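Local coordinates for pesticidal crystal protein Cry4Aa (Bacillus thuringiensis, PDB 2C9K), which binds midgut epithelial cells of insects and promotes their colloid-osmotic lysis, acting as a mosquito-larvicidal, pore-forming toxin, at residues 502-512 with 583-591. Residues are numbered along the deposited sequence; the frame is centred on the assembly and turned at random.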
ATOM      1  N   PHE A 502     -17.832  -6.381   9.532  1.00 27.14           N
ATOM      2  CA  PHE A 502     -18.908  -5.716  10.256  1.00 27.42           C
ATOM      3  C   PHE A 502     -19.973  -6.643  10.841  1.00 29.00           C
ATOM      4  O   PHE A 502     -20.855  -7.118  10.125  1.00 31.23           O
ATOM      5  CB  PHE A 502     -19.552  -4.692   9.318  1.00 25.29           C
ATOM      6  CG  PHE A 502     -20.415  -3.675  10.006  1.00 25.47           C
ATOM      7  CD1 PHE A 502     -20.134  -3.256  11.302  1.00 24.71           C
ATOM      8  CD2 PHE A 502     -21.486  -3.088   9.331  1.00 25.85           C
ATOM      9  CE1 PHE A 502     -20.907  -2.264  11.917  1.00 24.49           C
ATOM     10  CE2 PHE A 502     -22.263  -2.094   9.937  1.00 24.82           C
ATOM     11  CZ  PHE A 502     -21.971  -1.684  11.232  1.00 23.79           C
ATOM     12  N   LYS A 503     -19.892  -6.892  12.145  1.00 29.17           N
ATOM     13  CA  LYS A 503     -20.866  -7.746  12.829  1.00 30.32           C
ATOM     14  C   LYS A 503     -21.833  -6.932  13.714  1.00 30.07           C
ATOM     15  O   LYS A 503     -23.046  -7.166  13.710  1.00 29.60           O
ATOM     16  CB  LYS A 503     -20.137  -8.794  13.683  1.00 31.53           C
ATOM     17  CG  LYS A 503     -20.166 -10.216  13.131  1.00 32.01           C
ATOM     18  CD  LYS A 503     -19.567 -10.292  11.738  1.00 35.55           C
ATOM     19  CE  LYS A 503     -19.631 -11.704  11.155  1.00 36.70           C
ATOM     20  NZ  LYS A 503     -18.673 -12.658  11.785  1.00 37.35           N
ATOM     21  N   ASP A 504     -21.293  -5.976  14.463  1.00 28.54           N
ATOM     22  CA  ASP A 504     -22.101  -5.151  15.350  1.00 29.39           C
ATOM     23  C   ASP A 504     -22.006  -3.655  15.062  1.00 29.20           C
ATOM     24  O   ASP A 504     -22.880  -3.065  14.421  1.00 29.02           O
ATOM     25  CB  ASP A 504     -21.699  -5.405  16.808  1.00 31.03           C
ATOM     26  CG  ASP A 504     -20.193  -5.576  16.986  1.00 33.43           C
ATOM     27  OD1 ASP A 504     -19.422  -4.969  16.212  1.00 33.91           O
ATOM     28  OD2 ASP A 504     -19.776  -6.309  17.910  1.00 33.29           O
ATOM     29  N   HIS A 505     -20.932  -3.046  15.545  1.00 28.43           N
ATOM     30  CA  HIS A 505     -20.720  -1.623  15.366  1.00 27.57           C
ATOM     31  C   HIS A 505     -19.233  -1.306  15.230  1.00 27.15           C
ATOM     32  O   HIS A 505     -18.384  -2.148  15.512  1.00 26.93           O
ATOM     33  CB  HIS A 505     -21.262  -0.891  16.580  1.00 27.65           C
ATOM     34  CG  HIS A 505     -20.638  -1.338  17.866  1.00 28.16           C
ATOM     35  ND1 HIS A 505     -20.908  -2.562  18.438  1.00 28.86           N
ATOM     36  CD2 HIS A 505     -19.733  -0.738  18.675  1.00 28.08           C
ATOM     37  CE1 HIS A 505     -20.197  -2.697  19.543  1.00 27.60           C
ATOM     38  NE2 HIS A 505     -19.476  -1.604  19.710  1.00 27.48           N
ATOM     39  N   PHE A 506     -18.936  -0.088  14.786  1.00 26.29           N
ATOM     40  CA  PHE A 506     -17.563   0.398  14.656  1.00 25.10           C
ATOM     41  C   PHE A 506     -17.666   1.881  14.365  1.00 24.30           C
ATOM     42  O   PHE A 506     -18.596   2.306  13.689  1.00 24.03           O
ATOM     43  CB  PHE A 506     -16.784  -0.361  13.558  1.00 24.45           C
ATOM     44  CG  PHE A 506     -17.122   0.036  12.138  1.00 23.94           C
ATOM     45  CD1 PHE A 506     -16.553   1.165  11.557  1.00 24.22           C
ATOM     46  CD2 PHE A 506     -17.966  -0.759  11.362  1.00 23.34           C
ATOM     47  CE1 PHE A 506     -16.816   1.491  10.219  1.00 24.35           C
ATOM     48  CE2 PHE A 506     -18.238  -0.444  10.027  1.00 21.62           C
ATOM     49  CZ  PHE A 506     -17.662   0.679   9.456  1.00 23.93           C
ATOM     50  N   LYS A 507     -16.739   2.671  14.907  1.00 23.68           N
ATOM     51  CA  LYS A 507     -16.765   4.117  14.696  1.00 22.43           C
ATOM     52  C   LYS A 507     -15.469   4.735  14.197  1.00 22.97           C
ATOM     53  O   LYS A 507     -14.392   4.503  14.740  1.00 24.91           O
ATOM     54  CB  LYS A 507     -17.183   4.829  15.978  1.00 21.19           C
ATOM     55  CG  LYS A 507     -17.177   6.352  15.878  1.00 20.09           C
ATOM     56  CD  LYS A 507     -15.941   6.955  16.520  1.00 17.00           C
ATOM     57  CE  LYS A 507     -15.942   6.723  18.005  1.00 17.17           C
ATOM     58  NZ  LYS A 507     -14.590   6.931  18.569  1.00 20.49           N
ATOM     59  N   ILE A 508     -15.579   5.528  13.145  1.00 22.61           N
ATOM     60  CA  ILE A 508     -14.424   6.205  12.601  1.00 22.85           C
ATOM     61  C   ILE A 508     -14.700   7.691  12.848  1.00 24.41           C
ATOM     62  O   ILE A 508     -15.844   8.148  12.713  1.00 25.82           O
ATOM     63  CB  ILE A 508     -14.252   5.871  11.088  1.00 22.48           C
ATOM     64  CG1 ILE A 508     -13.878   7.112  10.292  1.00 22.57           C
ATOM     65  CG2 ILE A 508     -15.512   5.267  10.539  1.00 25.72           C
ATOM     66  CD1 ILE A 508     -12.462   7.529  10.466  1.00 23.53           C
ATOM     67  N   THR A 509     -13.664   8.427  13.254  1.00 23.16           N
ATOM     68  CA  THR A 509     -13.786   9.857  13.527  1.00 21.65           C
ATOM     69  C   THR A 509     -13.154  10.683  12.407  1.00 20.21           C
ATOM     70  O   THR A 509     -12.023  10.431  12.005  1.00 18.41           O
ATOM     71  CB  THR A 509     -13.097  10.211  14.849  1.00 22.67           C
ATOM     72  OG1 THR A 509     -13.562   9.325  15.870  1.00 24.87           O
ATOM     73  CG2 THR A 509     -13.418  11.641  15.252  1.00 22.93           C
ATOM     74  N   CYS A 510     -13.883  11.675  11.910  1.00 20.78           N
ATOM     75  CA  CYS A 510     -13.378  12.517  10.824  1.00 22.53           C
ATOM     76  C   CYS A 510     -13.359  13.990  11.185  1.00 22.68           C
ATOM     77  O   CYS A 510     -14.151  14.451  12.004  1.00 23.32           O
ATOM     78  CB  CYS A 510     -14.231  12.340   9.571  1.00 21.22           C
ATOM     79  SG  CYS A 510     -14.440  10.633   9.078  1.00 26.24           S
ATOM     80  N   GLN A 511     -12.445  14.723  10.564  1.00 23.08           N
ATOM     81  CA  GLN A 511     -12.320  16.151  10.791  1.00 25.17           C
ATOM     82  C   GLN A 511     -12.641  16.805   9.454  1.00 25.00           C
ATOM     83  O   GLN A 511     -11.984  16.527   8.451  1.00 24.31           O
ATOM     84  CB  GLN A 511     -10.896  16.489  11.222  1.00 29.36           C
ATOM     85  CG  GLN A 511     -10.716  17.918  11.717  1.00 36.15           C
ATOM     86  CD  GLN A 511      -9.297  18.200  12.207  1.00 38.55           C
ATOM     87  OE1 GLN A 511      -8.784  17.514  13.096  1.00 40.94           O
ATOM     88  NE2 GLN A 511      -8.664  19.215  11.630  1.00 38.61           N
ATOM     89  N   HIS A 512     -13.661  17.657   9.429  1.00 23.90           N
ATOM     90  CA  HIS A 512     -14.046  18.307   8.187  1.00 23.23           C
ATOM     91  C   HIS A 512     -13.057  19.404   7.807  1.00 24.49           C
ATOM     92  O   HIS A 512     -12.273  19.861   8.645  1.00 24.90           O
ATOM     93  CB  HIS A 512     -15.450  18.906   8.309  1.00 19.98           C
ATOM     94  CG  HIS A 512     -16.074  19.241   6.992  1.00 19.96           C
ATOM     95  ND1 HIS A 512     -16.763  20.414   6.766  1.00 21.45           N
ATOM     96  CD2 HIS A 512     -16.106  18.560   5.822  1.00 20.01           C
ATOM     97  CE1 HIS A 512     -17.190  20.441   5.517  1.00 19.61           C
ATOM     98  NE2 HIS A 512     -16.804  19.327   4.923  1.00 19.96           N
ATOM     99  N   GLN A 583     -15.348  20.816  11.648  1.00 24.41           N
ATOM    100  CA  GLN A 583     -16.199  20.102  12.584  1.00 23.59           C
ATOM    101  C   GLN A 583     -15.703  18.690  12.845  1.00 23.21           C
ATOM    102  O   GLN A 583     -15.445  17.937  11.907  1.00 25.15           O
ATOM    103  CB  GLN A 583     -17.631  20.061  12.050  1.00 23.65           C
ATOM    104  CG  GLN A 583     -18.522  19.047  12.735  1.00 24.80           C
ATOM    105  CD  GLN A 583     -19.964  19.134  12.280  1.00 26.13           C
ATOM    106  OE1 GLN A 583     -20.250  19.487  11.136  1.00 27.98           O
ATOM    107  NE2 GLN A 583     -20.884  18.794  13.169  1.00 27.26           N
ATOM    108  N   ASN A 584     -15.555  18.331  14.117  1.00 22.61           N
ATOM    109  CA  ASN A 584     -15.118  16.981  14.460  1.00 22.87           C
ATOM    110  C   ASN A 584     -16.356  16.091  14.280  1.00 22.45           C
ATOM    111  O   ASN A 584     -17.420  16.364  14.834  1.00 21.12           O
ATOM    112  CB  ASN A 584     -14.611  16.922  15.902  1.00 24.70           C
ATOM    113  CG  ASN A 584     -13.900  15.617  16.218  1.00 27.94           C
ATOM    114  OD1 ASN A 584     -12.824  15.339  15.687  1.00 28.95           O
ATOM    115  ND2 ASN A 584     -14.499  14.809  17.088  1.00 29.49           N
ATOM    116  N   ILE A 585     -16.218  15.034  13.494  1.00 22.05           N
ATOM    117  CA  ILE A 585     -17.343  14.161  13.206  1.00 22.45           C
ATOM    118  C   ILE A 585     -17.182  12.747  13.722  1.00 22.03           C
ATOM    119  O   ILE A 585     -16.111  12.165  13.614  1.00 24.13           O
ATOM    120  CB  ILE A 585     -17.566  14.083  11.690  1.00 23.00           C
ATOM    121  CG1 ILE A 585     -17.635  15.502  11.106  1.00 23.28           C
ATOM    122  CG2 ILE A 585     -18.825  13.300  11.390  1.00 21.87           C
ATOM    123  CD1 ILE A 585     -17.514  15.545   9.599  1.00 20.81           C
ATOM    124  N   SER A 586     -18.257  12.204  14.282  1.00 21.64           N
ATOM    125  CA  SER A 586     -18.266  10.832  14.781  1.00 22.37           C
ATOM    126  C   SER A 586     -19.110   9.999  13.824  1.00 21.38           C
ATOM    127  O   SER A 586     -20.281  10.297  13.597  1.00 20.84           O
ATOM    128  CB  SER A 586     -18.876  10.754  16.180  1.00 23.70           C
ATOM    129  OG  SER A 586     -18.096  11.468  17.109  1.00 26.72           O
ATOM    130  N   LEU A 587     -18.502   8.971  13.249  1.00 20.20           N
ATOM    131  CA  LEU A 587     -19.202   8.110  12.319  1.00 19.85           C
ATOM    132  C   LEU A 587     -19.422   6.748  12.978  1.00 19.39           C
ATOM    133  O   LEU A 587     -18.576   5.848  12.908  1.00 17.04           O
ATOM    134  CB  LEU A 587     -18.391   7.979  11.022  1.00 21.75           C
ATOM    135  CG  LEU A 587     -18.944   8.646   9.749  1.00 23.34           C
ATOM    136  CD1 LEU A 587     -19.181  10.126   9.968  1.00 20.57           C
ATOM    137  CD2 LEU A 587     -17.966   8.439   8.602  1.00 24.52           C
ATOM    138  N   VAL A 588     -20.567   6.611  13.637  1.00 18.78           N
ATOM    139  CA  VAL A 588     -20.894   5.370  14.319  1.00 18.10           C
ATOM    140  C   VAL A 588     -21.727   4.470  13.429  1.00 16.91           C
ATOM    141  O   VAL A 588     -22.855   4.801  13.095  1.00 16.41           O
ATOM    142  CB  VAL A 588     -21.691   5.626  15.606  1.00 17.82           C
ATOM    143  CG1 VAL A 588     -21.683   4.383  16.465  1.00 15.83           C
ATOM    144  CG2 VAL A 588     -21.110   6.804  16.357  1.00 19.04           C
ATOM    145  N   PHE A 589     -21.153   3.333  13.053  1.00 17.83           N
ATOM    146  CA  PHE A 589     -21.828   2.356  12.214  1.00 18.75           C
ATOM    147  C   PHE A 589     -22.354   1.202  13.058  1.00 20.49           C
ATOM    148  O   PHE A 589     -21.626   0.627  13.870  1.00 19.89           O
ATOM    149  CB  PHE A 589     -20.872   1.783  11.153  1.00 19.13           C
ATOM    150  CG  PHE A 589     -20.554   2.729  10.034  1.00 20.04           C
ATOM    151  CD1 PHE A 589     -19.527   3.657  10.154  1.00 19.49           C
ATOM    152  CD2 PHE A 589     -21.307   2.716   8.867  1.00 20.52           C
ATOM    153  CE1 PHE A 589     -19.257   4.560   9.130  1.00 20.70           C
ATOM    154  CE2 PHE A 589     -21.044   3.618   7.835  1.00 22.11           C
ATOM    155  CZ  PHE A 589     -20.018   4.542   7.970  1.00 21.70           C
ATOM    156  N   ASN A 590     -23.626   0.866  12.860  1.00 23.29           N
ATOM    157  CA  ASN A 590     -24.256  -0.246  13.570  1.00 23.42           C
ATOM    158  C   ASN A 590     -24.931  -1.184  12.589  1.00 24.41           C
ATOM    159  O   ASN A 590     -25.395  -0.768  11.523  1.00 23.95           O
ATOM    160  CB  ASN A 590     -25.319   0.248  14.551  1.00 22.02           C
ATOM    161  CG  ASN A 590     -24.766   0.517  15.930  1.00 23.32           C
ATOM    162  OD1 ASN A 590     -24.653   1.668  16.349  1.00 26.48           O
ATOM    163  ND2 ASN A 590     -24.416  -0.547  16.649  1.00 22.13           N
ATOM    164  N   ARG A 591     -24.972  -2.459  12.952  1.00 25.74           N
ATOM    165  CA  ARG A 591     -25.639  -3.467  12.142  1.00 26.71           C
ATOM    166  C   ARG A 591     -26.826  -3.941  12.976  1.00 26.85           C
ATOM    167  O   ARG A 591     -26.650  -4.359  14.117  1.00 27.72           O
ATOM    168  CB  ARG A 591     -24.697  -4.629  11.842  1.00 26.63           C
ATOM    169  CG  ARG A 591     -25.358  -5.699  11.027  1.00 26.33           C
ATOM    170  CD  ARG A 591     -24.378  -6.627  10.369  1.00 25.30           C
ATOM    171  NE  ARG A 591     -25.107  -7.685   9.686  1.00 24.83           N
ATOM    172  CZ  ARG A 591     -24.534  -8.688   9.039  1.00 24.97           C
ATOM    173  NH1 ARG A 591     -23.214  -8.767   8.984  1.00 26.19           N
ATOM    174  NH2 ARG A 591     -25.285  -9.614   8.458  1.00 25.22           N
TER
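Phe506 and Phe589, a hydrogen-bonded pair of antiparallel strands 505-511 and 584-591, lie on the same side of the sheet, their rings 12° from parallel but slid so far that they barely overlap. Because of the slip, CB of Phe589 sits over the face of the Phe506 ring, 3.8 Å from its centroid in a CH-pi contact. Phe506 has its CG between backbone N and carbonyl carbon (chi1 76°), which brings the ring across to its partner. The same face continues with Ile508 alongside Leu587, then Cys510 beside Ile585; CG2 of Ile508 also meets the edge of the Phe589 ring. Phe502 is wedged between Phe506 CE2 on one face and Arg591 CB on the other. Extended from CG to NE, Arg591 reaches back so that NH1 donates to Phe502 O, 3.1 Å away and in the guanidinium plane, while NE forms a salt bridge with Asp593. Leu539 of adjoining strand 536-541 extends this apolar layer; Ile474 and Ile605, from strands 471-475 and 600-609, meet it from the opposing sheet, as expected for the C-terminal beta-sandwich of three-domain Cry toxins. Apolar packing thus joins the sheets, whereas Lys507 and Thr509 turn their polar ends to Asn480 on the other face.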